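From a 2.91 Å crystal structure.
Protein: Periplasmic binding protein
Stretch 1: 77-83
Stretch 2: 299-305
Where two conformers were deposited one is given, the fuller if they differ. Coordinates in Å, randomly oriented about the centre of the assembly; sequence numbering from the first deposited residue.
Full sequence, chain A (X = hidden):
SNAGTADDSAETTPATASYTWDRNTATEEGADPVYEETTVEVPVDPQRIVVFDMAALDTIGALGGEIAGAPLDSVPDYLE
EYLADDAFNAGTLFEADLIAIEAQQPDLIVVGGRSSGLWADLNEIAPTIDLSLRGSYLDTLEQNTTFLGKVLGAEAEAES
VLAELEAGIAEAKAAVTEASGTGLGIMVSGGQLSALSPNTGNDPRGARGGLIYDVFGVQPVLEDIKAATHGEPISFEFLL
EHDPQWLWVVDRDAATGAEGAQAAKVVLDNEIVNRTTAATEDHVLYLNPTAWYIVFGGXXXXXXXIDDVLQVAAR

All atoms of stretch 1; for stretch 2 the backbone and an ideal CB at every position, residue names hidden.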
ATOM      1  N   ASP A  77      -3.571   8.677  10.650  1.00 37.82           N
ATOM      2  CA  ASP A  77      -3.294   8.991  12.047  1.00 45.29           C
ATOM      3  C   ASP A  77      -2.110   8.193  12.594  1.00 40.55           C
ATOM      4  O   ASP A  77      -1.315   8.711  13.371  1.00 46.31           O
ATOM      5  CB  ASP A  77      -4.542   8.782  12.909  1.00 70.54           C
ATOM      6  CG  ASP A  77      -5.389   7.600  12.446  1.00 93.59           C
ATOM      7  OD1 ASP A  77      -4.826   6.592  11.929  1.00 84.91           O
ATOM      8  OD2 ASP A  77      -6.631   7.694  12.608  1.00102.29           O
ATOM      9  N   TYR A  78      -1.963   6.945  12.167  1.00 41.81           N
ATOM     10  CA  TYR A  78      -0.879   6.128  12.696  1.00 35.29           C
ATOM     11  C   TYR A  78       0.510   6.551  12.238  1.00 36.13           C
ATOM     12  O   TYR A  78       1.507   6.081  12.782  1.00 46.61           O
ATOM     13  CB  TYR A  78      -1.130   4.634  12.466  1.00 35.15           C
ATOM     14  CG  TYR A  78      -1.033   4.118  11.050  1.00 32.75           C
ATOM     15  CD1 TYR A  78       0.183   3.701  10.530  1.00 43.08           C
ATOM     16  CD2 TYR A  78      -2.157   3.984  10.252  1.00 35.85           C
ATOM     17  CE1 TYR A  78       0.289   3.205   9.246  1.00 40.77           C
ATOM     18  CE2 TYR A  78      -2.056   3.482   8.954  1.00 38.98           C
ATOM     19  CZ  TYR A  78      -0.827   3.096   8.467  1.00 36.13           C
ATOM     20  OH  TYR A  78      -0.683   2.596   7.202  1.00 35.74           O
ATOM     21  N   LEU A  79       0.571   7.438  11.244  1.00 34.53           N
ATOM     22  CA  LEU A  79       1.847   7.972  10.758  1.00 35.69           C
ATOM     23  C   LEU A  79       2.038   9.436  11.144  1.00 41.30           C
ATOM     24  O   LEU A  79       3.111  10.002  10.937  1.00 40.26           O
ATOM     25  CB  LEU A  79       1.964   7.822   9.249  1.00 28.34           C
ATOM     26  CG  LEU A  79       1.929   6.385   8.750  1.00 31.36           C
ATOM     27  CD1 LEU A  79       2.044   6.365   7.243  1.00 28.82           C
ATOM     28  CD2 LEU A  79       3.046   5.602   9.383  1.00 28.09           C
ATOM     29  N   GLU A  80       0.998  10.036  11.718  1.00 36.38           N
ATOM     30  CA  GLU A  80       1.009  11.451  12.056  1.00 40.46           C
ATOM     31  C   GLU A  80       2.199  11.808  12.931  1.00 43.36           C
ATOM     32  O   GLU A  80       2.775  12.889  12.797  1.00 48.66           O
ATOM     33  CB  GLU A  80      -0.288  11.828  12.763  1.00 54.41           C
ATOM     34  CG  GLU A  80      -0.744  13.242  12.495  1.00 74.43           C
ATOM     35  CD  GLU A  80      -2.264  13.385  12.443  1.00 89.60           C
ATOM     36  OE1 GLU A  80      -2.882  12.910  11.452  1.00 85.67           O
ATOM     37  OE2 GLU A  80      -2.831  13.988  13.390  1.00 89.86           O
ATOM     38  N   GLU A  81       2.582  10.883  13.804  1.00 44.11           N
ATOM     39  CA  GLU A  81       3.663  11.119  14.769  1.00 39.19           C
ATOM     40  C   GLU A  81       5.022  11.381  14.141  1.00 38.00           C
ATOM     41  O   GLU A  81       5.889  11.969  14.771  1.00 43.76           O
ATOM     42  CB  GLU A  81       3.783   9.950  15.748  1.00 42.54           C
ATOM     43  CG  GLU A  81       4.558   8.769  15.217  1.00 53.42           C
ATOM     44  CD  GLU A  81       4.496   7.565  16.139  1.00 66.17           C
ATOM     45  OE1 GLU A  81       5.538   7.244  16.769  1.00 64.39           O
ATOM     46  OE2 GLU A  81       3.405   6.946  16.220  1.00 66.00           O
ATOM     47  N   TYR A  82       5.211  10.942  12.903  1.00 40.21           N
ATOM     48  CA  TYR A  82       6.507  11.096  12.261  1.00 34.34           C
ATOM     49  C   TYR A  82       6.681  12.461  11.560  1.00 41.47           C
ATOM     50  O   TYR A  82       7.706  12.728  10.933  1.00 33.39           O
ATOM     51  CB  TYR A  82       6.745   9.940  11.289  1.00 34.79           C
ATOM     52  CG  TYR A  82       6.695   8.576  11.932  1.00 33.30           C
ATOM     53  CD1 TYR A  82       7.522   8.260  12.987  1.00 34.60           C
ATOM     54  CD2 TYR A  82       5.840   7.593  11.465  1.00 50.34           C
ATOM     55  CE1 TYR A  82       7.496   7.013  13.573  1.00 35.37           C
ATOM     56  CE2 TYR A  82       5.808   6.328  12.054  1.00 57.19           C
ATOM     57  CZ  TYR A  82       6.644   6.054  13.112  1.00 49.39           C
ATOM     58  OH  TYR A  82       6.632   4.826  13.719  1.00 57.13           O
ATOM     59  N   LEU A  83       5.688  13.337  11.667  1.00 41.92           N
ATOM     60  CA  LEU A  83       5.848  14.674  11.108  1.00 35.48           C
ATOM     61  C   LEU A  83       6.642  15.584  12.052  1.00 43.57           C
ATOM     62  O   LEU A  83       6.579  15.475  13.280  1.00 39.92           O
ATOM     63  CB  LEU A  83       4.496  15.315  10.785  1.00 34.74           C
ATOM     64  CG  LEU A  83       3.571  14.584   9.832  1.00 32.45           C
ATOM     65  CD1 LEU A  83       2.228  15.241   9.823  1.00 33.19           C
ATOM     66  CD2 LEU A  83       4.171  14.608   8.457  1.00 31.19           C
ATOM     67  N   UNK A 299       6.864   0.068   6.738  1.00 34.48           N
ATOM     68  CA  UNK A 299       7.084  -0.798   7.887  1.00 30.99           C
ATOM     69  C   UNK A 299       5.868  -0.930   8.817  1.00 32.09           C
ATOM     70  O   UNK A 299       5.382  -2.034   9.042  1.00 44.98           O
ATOM     71  CB  UNK A 299       8.277  -0.272   8.687  1.00 30.99           C
ATOM     72  N   UNK A 300       5.370   0.181   9.348  0.54 31.34           N
ATOM     73  CA  UNK A 300       4.226   0.109  10.256  0.54 35.66           C
ATOM     74  C   UNK A 300       2.971  -0.423   9.569  0.54 44.38           C
ATOM     75  O   UNK A 300       2.187  -1.158  10.171  0.54 47.89           O
ATOM     76  CB  UNK A 300       3.942   1.491  10.847  0.54 35.66           C
ATOM     77  N   UNK A 301       2.793  -0.042   8.309  1.00 38.55           N
ATOM     78  CA  UNK A 301       1.685  -0.537   7.510  1.00 31.65           C
ATOM     79  C   UNK A 301       1.720  -2.066   7.363  1.00 39.03           C
ATOM     80  O   UNK A 301       0.690  -2.734   7.506  1.00 42.56           O
ATOM     81  CB  UNK A 301       1.706   0.124   6.130  1.00 31.65           C
ATOM     82  N   UNK A 302       2.902  -2.618   7.093  1.00 28.28           N
ATOM     83  CA  UNK A 302       3.027  -4.066   6.940  1.00 32.36           C
ATOM     84  C   UNK A 302       2.709  -4.772   8.258  1.00 35.39           C
ATOM     85  O   UNK A 302       2.147  -5.866   8.262  1.00 34.34           O
ATOM     86  CB  UNK A 302       4.433  -4.436   6.464  1.00 32.36           C
ATOM     87  N   UNK A 303       3.061  -4.149   9.378  1.00 32.02           N
ATOM     88  CA  UNK A 303       2.698  -4.717  10.671  1.00 30.09           C
ATOM     89  C   UNK A 303       1.173  -4.728  10.798  1.00 39.50           C
ATOM     90  O   UNK A 303       0.601  -5.721  11.240  1.00 39.73           O
ATOM     91  CB  UNK A 303       3.337  -3.928  11.816  1.00 30.09           C
ATOM     92  N   UNK A 304       0.517  -3.628  10.411  1.00 34.78           N
ATOM     93  CA  UNK A 304      -0.942  -3.565  10.452  1.00 28.39           C
ATOM     94  C   UNK A 304      -1.543  -4.674   9.587  1.00 35.83           C
ATOM     95  O   UNK A 304      -2.482  -5.344   9.992  1.00 41.27           O
ATOM     96  CB  UNK A 304      -1.435  -2.195   9.983  1.00 28.39           C
ATOM     97  N   UNK A 305      -0.990  -4.873   8.397  1.00 32.57           N
ATOM     98  CA  UNK A 305      -1.412  -5.984   7.552  1.00 33.18           C
ATOM     99  C   UNK A 305      -1.261  -7.336   8.255  1.00 41.77           C
ATOM    100  O   UNK A 305      -2.206  -8.129   8.307  1.00 45.18           O
ATOM    101  CB  UNK A 305      -0.606  -5.983   6.251  1.00 33.18           C
TER

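The backbone of 299-305 is helical throughout, with phi between -57° and -65° and psi between -34° and -58°. These angles exclude few residues, but N of 303, 304 and 305 donate helical hydrogen bonds, so proline would cost one there.

At position 299 nothing of stretch 1 lies within 5.5 Å of the ideal CB, so stretch 1 sets no preference. The residue is V299, with chi1 t; its carbonyl O accepts a backbone hydrogen bond from the N of position 303 at 3.2 Å.

Position 300 points toward stretch 1. Its ideal CB is 4.3 Å from Y78 CE1, 4.5 Å from L79 CD2 and 5.2 Å from Y82 OH. Carbon atoms near the backbone would pack here, and the outer part could be apolar or polar, since a tyrosine hydroxyl stands close by; the choice is wide. The deposited residue is E300. Its CB packs 4.4 Å from Y78 CE1 and 4.5 Å from L79 CD2, and its CG comes 4.3 Å from Y82 OH. The carboxylate makes no hydrogen bond to stretch 1.

Position 301 has a sideways CB, yet the ideal CB is 3.6 Å from Y78 OH. That distance favours a small side chain with an oxygen one bond beyond CB, so serine or threonine suits well, while alanine would fit without answering the hydroxyl. The residue is T301. With chi1 m, OG1 sits near the plane of the Y78 ring, at its edge, and accepts a 2.6 Å hydrogen bond from Y78 OH, the one hydrogen bond across the stretches.

Position 302 is out of reach of stretch 1, which therefore leaves it undetermined; it is T302.

At position 303 CB points sideways with no neighbour from stretch 1 within 5.5 Å, so a long side chain is possible but not dictated. R303 turns its NH1 to E300 OE2 at 3.1 Å, a salt bridge whose hydrogen bond is weak (135°).

Position 304 points toward stretch 1 although its ideal CB has nothing within 5.5 Å. The gap leads to a face of the Y78 ring, so a side chain reaching two or so atoms past CB, such as leucine, isoleucine or methionine, would suit. I304, with chi1 m and chi2 t, places CD1 3.5 Å from the centroid of the Y78 ring and 7° off its normal, a CH-pi contact; CD1 is 3.6 Å from Y78 CZ.

Position 305 is out of reach and unconstrained by stretch 1; it is M305, deposited as selenomethionine.

Stretch 2, residues 299-305: VETTRIM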
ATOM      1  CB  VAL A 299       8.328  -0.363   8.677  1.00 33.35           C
ATOM      2  CG1 VAL A 299       8.498  -1.239   9.912  1.00 29.58           C
ATOM      3  CG2 VAL A 299       9.569  -0.432   7.781  1.00 28.98           C
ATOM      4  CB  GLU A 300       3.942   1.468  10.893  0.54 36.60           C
ATOM      5  CG  GLU A 300       4.204   1.510  12.394  0.54 46.33           C
ATOM      6  CD  GLU A 300       3.433   0.446  13.186  0.54 44.42           C
ATOM      7  OE1 GLU A 300       2.256   0.148  12.844  0.54 31.87           O
ATOM      8  OE2 GLU A 300       4.017  -0.081  14.165  0.54 42.00           O
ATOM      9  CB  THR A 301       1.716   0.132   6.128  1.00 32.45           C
ATOM     10  OG1 THR A 301       1.531   1.542   6.297  1.00 34.03           O
ATOM     11  CG2 THR A 301       0.626  -0.413   5.209  1.00 31.62           C
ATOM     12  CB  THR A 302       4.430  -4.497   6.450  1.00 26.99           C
ATOM     13  OG1 THR A 302       4.736  -3.838   5.222  1.00 27.88           O
ATOM     14  CG2 THR A 302       4.470  -5.975   6.198  1.00 28.94           C
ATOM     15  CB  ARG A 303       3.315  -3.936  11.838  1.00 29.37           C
ATOM     16  CG  ARG A 303       4.824  -3.796  11.834  1.00 37.40           C
ATOM     17  CD  ARG A 303       5.298  -3.111  13.120  1.00 39.62           C
ATOM     18  NE  ARG A 303       6.756  -2.994  13.230  1.00 43.29           N
ATOM     19  CZ  ARG A 303       7.418  -1.845  13.135  1.00 42.69           C
ATOM     20  NH1 ARG A 303       6.749  -0.720  12.926  1.00 42.73           N
ATOM     21  NH2 ARG A 303       8.744  -1.813  13.256  1.00 40.20           N
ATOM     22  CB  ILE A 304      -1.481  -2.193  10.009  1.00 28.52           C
ATOM     23  CG1 ILE A 304      -1.105  -1.125  11.014  1.00 29.78           C
ATOM     24  CG2 ILE A 304      -2.985  -2.204   9.861  1.00 28.91           C
ATOM     25  CD1 ILE A 304      -1.458   0.251  10.540  1.00 30.09           C
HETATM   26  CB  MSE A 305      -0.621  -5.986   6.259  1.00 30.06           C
HETATM   27  CG  MSE A 305      -0.847  -4.741   5.426  1.00 31.66           C
HETATM   28 SE   MSE A 305       0.213  -4.750   3.810  0.81 58.41          SE
HETATM   29  CE  MSE A 305      -0.634  -3.295   2.915  1.00 68.85           C
TER
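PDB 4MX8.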